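Local coordinates for Lin1840 protein (Listeria innocua serovar 6a, PDB 4ZOC), which probably hydrolyses terminal, non-reducing beta-D-glucosyl residues to release glucose, as a family 3 beta-glucosidase involved in beta-1,2-glucan metabolism, at residues Val92-Tyr96 against Lys97-Pro101; Leu124-Ala128 against Asp129-Val133. The protein carries 2 engineered substitutions. All coordinates share one frame; numbering follows the deposited sequence.

Contact 1 (Val92-Tyr96 against Lys97-Pro101); sequences VIHGY and KTVFP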
ATOM      1  N   VAL A  92      -9.776 -27.209  -8.772  1.00  7.36           N
ATOM      2  CA  VAL A  92      -8.699 -27.783  -9.553  1.00  8.01           C
ATOM      3  C   VAL A  92      -7.818 -26.654 -10.036  1.00  7.16           C
ATOM      4  O   VAL A  92      -8.071 -26.021 -11.023  1.00  8.53           O
ATOM      5  CB  VAL A  92      -9.239 -28.759 -10.646  1.00  8.62           C
ATOM      6  CG1 VAL A  92      -8.100 -29.625 -11.134  1.00  8.70           C
ATOM      7  CG2 VAL A  92     -10.458 -29.464 -10.040  1.00  7.92           C
ATOM      8  N   ILE A  93      -6.779 -26.384  -9.245  1.00  7.03           N
ATOM      9  CA  ILE A  93      -6.048 -25.095  -9.321  1.00  6.98           C
ATOM     10  C   ILE A  93      -4.767 -25.257 -10.093  1.00  6.53           C
ATOM     11  O   ILE A  93      -4.398 -24.419 -10.925  1.00  7.35           O
ATOM     12  CB  ILE A  93      -5.760 -24.544  -7.914  1.00  6.65           C
ATOM     13  CG1 ILE A  93      -7.084 -24.515  -7.062  1.00  7.52           C
ATOM     14  CG2 ILE A  93      -4.983 -23.214  -7.982  1.00  5.84           C
ATOM     15  CD1 ILE A  93      -8.241 -23.807  -7.788  1.00  7.97           C
ATOM     16  N   HIS A  94      -4.055 -26.294  -9.792  1.00  7.01           N
ATOM     17  CA  HIS A  94      -2.801 -26.610 -10.528  1.00  7.05           C
ATOM     18  C   HIS A  94      -2.628 -28.095 -10.586  1.00  7.60           C
ATOM     19  O   HIS A  94      -1.512 -28.648 -10.401  1.00 10.63           O
ATOM     20  CB  HIS A  94      -1.573 -25.899  -9.928  1.00  7.09           C
ATOM     21  CG  HIS A  94      -1.335 -26.198  -8.477  1.00  6.46           C
ATOM     22  ND1 HIS A  94      -0.308 -26.998  -8.048  1.00  6.93           N
ATOM     23  CD2 HIS A  94      -1.926 -25.739  -7.360  1.00  7.12           C
ATOM     24  CE1 HIS A  94      -0.320 -27.089  -6.734  1.00  7.05           C
ATOM     25  NE2 HIS A  94      -1.313 -26.353  -6.290  1.00  8.16           N
ATOM     26  N   GLY A  95      -3.722 -28.749 -10.938  1.00  7.14           N
ATOM     27  CA  GLY A  95      -3.703 -30.191 -11.085  1.00  7.30           C
ATOM     28  C   GLY A  95      -4.714 -30.847 -10.166  1.00  8.20           C
ATOM     29  O   GLY A  95      -5.096 -30.283  -9.085  1.00 10.56           O
ATOM     30  N   TYR A  96      -5.158 -32.050 -10.606  1.00  8.67           N
ATOM     31  CA  TYR A  96      -6.079 -32.834  -9.878  1.00  8.32           C
ATOM     32  C   TYR A  96      -5.350 -33.834  -8.998  1.00 10.07           C
ATOM     33  O   TYR A  96      -5.041 -33.539  -7.824  1.00 11.38           O
ATOM     34  CB  TYR A  96      -7.179 -33.474 -10.790  1.00  8.17           C
ATOM     35  CG  TYR A  96      -8.300 -34.070  -9.985  1.00  8.32           C
ATOM     36  CD1 TYR A  96      -9.216 -33.259  -9.312  1.00  9.12           C
ATOM     37  CD2 TYR A  96      -8.511 -35.434  -9.924  1.00  9.84           C
ATOM     38  CE1 TYR A  96     -10.223 -33.779  -8.560  1.00  9.11           C
ATOM     39  CE2 TYR A  96      -9.529 -35.970  -9.193  1.00  8.74           C
ATOM     40  CZ  TYR A  96     -10.393 -35.134  -8.458  1.00 10.17           C
ATOM     41  OH  TYR A  96     -11.405 -35.654  -7.689  1.00  9.34           O
ATOM     42  N   LYS A  97      -5.070 -35.031  -9.531  1.00 11.07           N
ATOM     43  CA  LYS A  97      -4.221 -36.035  -8.836  1.00 10.30           C
ATOM     44  C   LYS A  97      -2.784 -35.936  -9.277  1.00 10.25           C
ATOM     45  O   LYS A  97      -1.867 -36.074  -8.408  1.00 10.63           O
ATOM     46  CB  LYS A  97      -4.719 -37.473  -9.021  1.00 12.91           C
ATOM     47  CG  LYS A  97      -6.026 -37.653  -8.324  1.00 15.88           C
ATOM     48  CD  LYS A  97      -5.872 -38.168  -6.931  1.00 22.06           C
ATOM     49  CE  LYS A  97      -7.246 -38.167  -6.272  1.00 25.77           C
ATOM     50  NZ  LYS A  97      -6.992 -38.261  -4.784  1.00 26.31           N
ATOM     51  N   THR A  98      -2.549 -35.670 -10.572  1.00  8.59           N
ATOM     52  CA  THR A  98      -1.218 -35.299 -11.018  1.00  8.77           C
ATOM     53  C   THR A  98      -1.026 -33.800 -10.763  1.00  9.60           C
ATOM     54  O   THR A  98      -1.694 -32.951 -11.434  1.00  9.14           O
ATOM     55  CB  THR A  98      -0.950 -35.624 -12.507  1.00  9.65           C
ATOM     56  OG1 THR A  98      -1.327 -36.983 -12.773  1.00  9.12           O
ATOM     57  CG2 THR A  98       0.593 -35.385 -12.828  1.00  9.51           C
ATOM     58  N   VAL A  99      -0.210 -33.464  -9.750  1.00  8.26           N
ATOM     59  CA  VAL A  99      -0.119 -32.084  -9.307  1.00  7.17           C
ATOM     60  C   VAL A  99       1.032 -31.422 -10.057  1.00  7.55           C
ATOM     61  O   VAL A  99       2.143 -31.926 -10.104  1.00  7.98           O
ATOM     62  CB  VAL A  99       0.025 -31.937  -7.794  1.00  7.34           C
ATOM     63  CG1 VAL A  99       0.005 -30.456  -7.351  1.00  8.07           C
ATOM     64  CG2 VAL A  99      -1.020 -32.718  -7.079  1.00  8.82           C
ATOM     65  N   PHE A 100       0.698 -30.318 -10.698  1.00  8.09           N
ATOM     66  CA  PHE A 100       1.600 -29.506 -11.479  1.00  7.55           C
ATOM     67  C   PHE A 100       2.157 -28.375 -10.582  1.00  8.20           C
ATOM     68  O   PHE A 100       1.706 -28.170  -9.422  1.00  7.71           O
ATOM     69  CB  PHE A 100       0.881 -28.924 -12.710  1.00  8.22           C
ATOM     70  CG  PHE A 100       0.663 -29.918 -13.823  1.00  8.12           C
ATOM     71  CD1 PHE A 100      -0.264 -30.913 -13.682  1.00  8.69           C
ATOM     72  CD2 PHE A 100       1.318 -29.795 -15.051  1.00  7.84           C
ATOM     73  CE1 PHE A 100      -0.473 -31.830 -14.675  1.00  9.00           C
ATOM     74  CE2 PHE A 100       1.131 -30.738 -16.011  1.00  8.08           C
ATOM     75  CZ  PHE A 100       0.236 -31.757 -15.829  1.00  6.95           C
ATOM     76  N   PRO A 101       3.158 -27.621 -11.112  1.00  7.36           N
ATOM     77  CA  PRO A 101       3.653 -26.450 -10.315  1.00  6.95           C
ATOM     78  C   PRO A 101       2.526 -25.514  -9.976  1.00  6.93           C
ATOM     79  O   PRO A 101       1.519 -25.364 -10.742  1.00  5.78           O
ATOM     80  CB  PRO A 101       4.730 -25.826 -11.221  1.00  7.86           C
ATOM     81  CG  PRO A 101       5.209 -26.987 -12.049  1.00  8.01           C
ATOM     82  CD  PRO A 101       3.988 -27.851 -12.286  1.00  7.88           C
TER
HETATM   83  O   HOH W   1      -3.924 -33.034 -13.016  1.00  9.19           O
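His94 has its CG set between the backbone N and the carbonyl carbon (chi1 57°), and this turn of the side chain carries the imidazole across to the returning chain at Val99-Pro101. There ND1 gives its N-H to the carbonyl O of Phe100, 2.7 Å away and almost straight at 169°. The oxygen lies close to the ring plane, whereas the nitrogen stands above the plane of the Phe100 carbonyl. The backbone answers in the other direction: Phe100 N donates to His94 O at 2.8 Å, so two bonds join the residues. The rotation of the imidazole is held by its own nitrogens, ND1 on Phe100 O and NE2 on Gly408 O; with a carbonyl at each, the ring is probably protonated at both. CG1 of Val99, anti to its own backbone N (chi1 -175°), packs 3.4 Å from CE1 of His94.

This chain reversal belongs to the loop between strand 87-90 and helix 103-108 of the N-terminal TIM-barrel domain. Gly95 CA makes a CH...O contact to Thr98 O (3.4 Å); a CB on Gly95 would collide with that oxygen, and its positive phi also suits a residue without a side chain. A water spans the bend, accepting from Tyr96 N and donating to Thr98 O at 2.7 Å. At the bend CG of Lys97 runs beside the Tyr96 ring, 3.7 Å from CD2, while Lys97 NZ bonds to Tyr412 O.

Contact 2 (Leu124-Ala128 against Asp129-Val133); sequences LEATA and DGHHV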
ATOM      1  N   LEU A 124      -8.805 -33.605 -17.724  1.00  8.19           N
ATOM      2  CA  LEU A 124      -8.891 -35.050 -18.015  1.00  7.77           C
ATOM      3  C   LEU A 124      -9.152 -35.825 -16.720  1.00  8.31           C
ATOM      4  O   LEU A 124     -10.022 -36.693 -16.639  1.00  9.01           O
ATOM      5  CB  LEU A 124      -7.530 -35.475 -18.680  1.00  7.80           C
ATOM      6  CG  LEU A 124      -7.344 -37.001 -18.793  1.00 10.14           C
ATOM      7  CD1 LEU A 124      -8.189 -37.531 -19.934  1.00 10.86           C
ATOM      8  CD2 LEU A 124      -5.893 -37.337 -18.937  1.00 11.05           C
ATOM      9  N   GLU A 125      -8.378 -35.496 -15.699  1.00  8.57           N
ATOM     10  CA  GLU A 125      -8.496 -36.155 -14.403  1.00  8.49           C
ATOM     11  C   GLU A 125      -9.720 -35.782 -13.584  1.00  8.39           C
ATOM     12  O   GLU A 125     -10.387 -36.659 -13.029  1.00 10.85           O
ATOM     13  CB  GLU A 125      -7.203 -35.895 -13.585  1.00  8.73           C
ATOM     14  CG  GLU A 125      -5.958 -36.535 -14.225  1.00  9.87           C
ATOM     15  CD  GLU A 125      -4.761 -36.469 -13.333  1.00  9.29           C
ATOM     16  OE1 GLU A 125      -4.751 -35.622 -12.400  1.00 10.62           O
ATOM     17  OE2 GLU A 125      -3.805 -37.273 -13.554  1.00 10.40           O
ATOM     18  N   ALA A 126     -10.040 -34.475 -13.564  1.00  8.09           N
ATOM     19  CA  ALA A 126     -11.115 -33.955 -12.765  1.00  9.21           C
ATOM     20  C   ALA A 126     -12.431 -34.478 -13.342  1.00  8.14           C
ATOM     21  O   ALA A 126     -13.309 -34.889 -12.559  1.00  7.52           O
ATOM     22  CB  ALA A 126     -11.124 -32.436 -12.770  1.00  9.85           C
ATOM     23  N   THR A 127     -12.551 -34.515 -14.668  1.00  7.72           N
ATOM     24  CA  THR A 127     -13.794 -35.087 -15.261  1.00  8.73           C
ATOM     25  C   THR A 127     -13.910 -36.555 -14.981  1.00  9.07           C
ATOM     26  O   THR A 127     -15.018 -37.061 -14.847  1.00  9.49           O
ATOM     27  CB  THR A 127     -13.891 -34.772 -16.762  1.00  8.45           C
ATOM     28  OG1 THR A 127     -12.750 -35.297 -17.479  1.00 10.38           O
ATOM     29  CG2 THR A 127     -14.003 -33.253 -16.991  1.00 10.25           C
ATOM     30  N   ALA A 128     -12.779 -37.265 -14.971  1.00  9.15           N
ATOM     31  CA  ALA A 128     -12.778 -38.694 -14.648  1.00  8.99           C
ATOM     32  C   ALA A 128     -13.280 -38.956 -13.247  1.00 10.94           C
ATOM     33  O   ALA A 128     -13.856 -40.038 -13.013  1.00 13.45           O
ATOM     34  CB  ALA A 128     -11.401 -39.294 -14.881  1.00  9.29           C
ATOM     35  N   ASP A 129     -13.193 -37.946 -12.350  1.00  9.59           N
ATOM     36  CA  ASP A 129     -13.649 -38.124 -10.996  1.00 11.74           C
ATOM     37  C   ASP A 129     -14.988 -37.403 -10.753  1.00 11.42           C
ATOM     38  O   ASP A 129     -15.384 -37.196  -9.631  1.00 17.34           O
ATOM     39  CB  ASP A 129     -12.541 -37.683 -10.014  1.00 11.26           C
ATOM     40  CG  ASP A 129     -12.379 -38.614  -8.861  1.00 12.71           C
ATOM     41  OD1 ASP A 129     -12.905 -39.753  -8.907  1.00 13.10           O
ATOM     42  OD2 ASP A 129     -11.719 -38.223  -7.891  1.00 13.32           O
ATOM     43  N   GLY A 130     -15.651 -36.978 -11.837  1.00 11.85           N
ATOM     44  CA  GLY A 130     -17.009 -36.502 -11.796  1.00 13.20           C
ATOM     45  C   GLY A 130     -17.269 -35.002 -11.687  1.00 14.68           C
ATOM     46  O   GLY A 130     -18.379 -34.602 -11.486  1.00 16.32           O
ATOM     47  N   HIS A 131     -16.228 -34.197 -11.779  1.00 12.74           N
ATOM     48  CA  HIS A 131     -16.335 -32.739 -11.686  1.00  9.80           C
ATOM     49  C   HIS A 131     -16.623 -32.070 -13.022  1.00  8.09           C
ATOM     50  O   HIS A 131     -15.983 -32.357 -13.997  1.00 10.40           O
ATOM     51  CB  HIS A 131     -15.027 -32.168 -11.124  1.00 10.31           C
ATOM     52  CG  HIS A 131     -14.609 -32.766  -9.812  1.00  9.26           C
ATOM     53  ND1 HIS A 131     -15.305 -32.574  -8.635  1.00  9.04           N
ATOM     54  CD2 HIS A 131     -13.591 -33.604  -9.508  1.00  7.51           C
ATOM     55  CE1 HIS A 131     -14.718 -33.235  -7.661  1.00  8.60           C
ATOM     56  NE2 HIS A 131     -13.687 -33.882  -8.171  1.00  8.70           N
ATOM     57  N   HIS A 132     -17.533 -31.086 -13.008  1.00  8.99           N
ATOM     58  CA  HIS A 132     -17.987 -30.371 -14.212  1.00  8.30           C
ATOM     59  C   HIS A 132     -17.331 -29.017 -14.379  1.00  8.43           C
ATOM     60  O   HIS A 132     -17.218 -28.555 -15.500  1.00  9.72           O
ATOM     61  CB  HIS A 132     -19.463 -30.084 -14.187  1.00  7.28           C
ATOM     62  CG  HIS A 132     -20.282 -31.323 -13.938  1.00 10.26           C
ATOM     63  ND1 HIS A 132     -21.501 -31.289 -13.318  1.00  9.09           N
ATOM     64  CD2 HIS A 132     -20.037 -32.620 -14.232  1.00  9.69           C
ATOM     65  CE1 HIS A 132     -21.969 -32.528 -13.193  1.00 12.11           C
ATOM     66  NE2 HIS A 132     -21.120 -33.354 -13.766  1.00  9.53           N
ATOM     67  N   VAL A 133     -17.016 -28.352 -13.274  1.00  8.21           N
ATOM     68  CA  VAL A 133     -16.433 -27.003 -13.263  1.00  7.47           C
ATOM     69  C   VAL A 133     -15.239 -26.937 -12.346  1.00  8.26           C
ATOM     70  O   VAL A 133     -15.266 -27.507 -11.265  1.00  9.74           O
ATOM     71  CB  VAL A 133     -17.477 -25.967 -12.631  1.00  7.49           C
ATOM     72  CG1 VAL A 133     -17.000 -24.536 -12.605  1.00  8.12           C
ATOM     73  CG2 VAL A 133     -18.789 -26.012 -13.345  1.00  8.97           C
TER
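A Schellman motif closes helix 112-128, and the contact between Leu124-Ala128 and Asp129-Val133 is this C-terminal cap, with Gly130 as its C-prime residue. His131 N reaches back to Ala126 O at 3.1 Å with an angle of 162° at the hydrogen, and inside this bond Gly130 N donates to Thr127 O, also at 3.1 Å. Gly130 takes a positive phi of 96°, a conformation in which any side chain would crowd the carbonyl O of Asp129; it swings the chain off the helix and on toward strand 133-134.

Ala126 O accepts two bonds. Besides His131 N it takes the N-H of Asp129 at 3.1 Å, and the two donors approach from opposite faces of its carbonyl plane. Asp129 N also makes a weak bond to Glu125 O, so its single hydrogen is shared between successive carbonyls as the helix gives way.

The His131 side chain comes back alongside the same carbonyl. With CG anti to the carbonyl carbon (chi1 -55°), CD2 comes within 3.3 Å of Ala126 O and CB sits 4.2 Å from the methyl of Ala126, while Asp129 O lies over one face of the imidazole, offset toward its rim. Thr127 CG2 touches His131 O at 3.7 Å. Beyond the cap, Asp129 OD2 and His131 NE2 both bond to Tyr96 OH, Asp129 OD1 takes the N-H of Ala66, and His131 packs on Ala90 of strand 87-90.

The last turn thus leaves the carbonyls of Ala126 and Thr127 supplied with donors from the chain that follows, Glu125 only weakly, and the backbone bonds that satisfy this buried helix end also set the position from which the His131 ring departs.

Overall arrangement
Contacts 1 and 2 follow one another along the chain within the TIM-barrel domain, their centres 12 Å apart. Contact 1 lies in the loop after strand 87-90; contact 2 ends helix 112-128 and leads into strand 133-134, a parallel neighbour of 87-90 in the barrel sheet, so that helix 112-128 is part of the beta-alpha-beta crossover between the two strands. They also touch directly: Tyr96 OH lies 2.6 Å from Asp129 OD2, and Thr98 OG1 similarly pairs with Glu125 OE2, both probable hydrogen bonds. The turn after one barrel strand is therefore tied to the helix end that precedes the next. The His94 side chain of contact 1 is about 13 Å from a bound glucose.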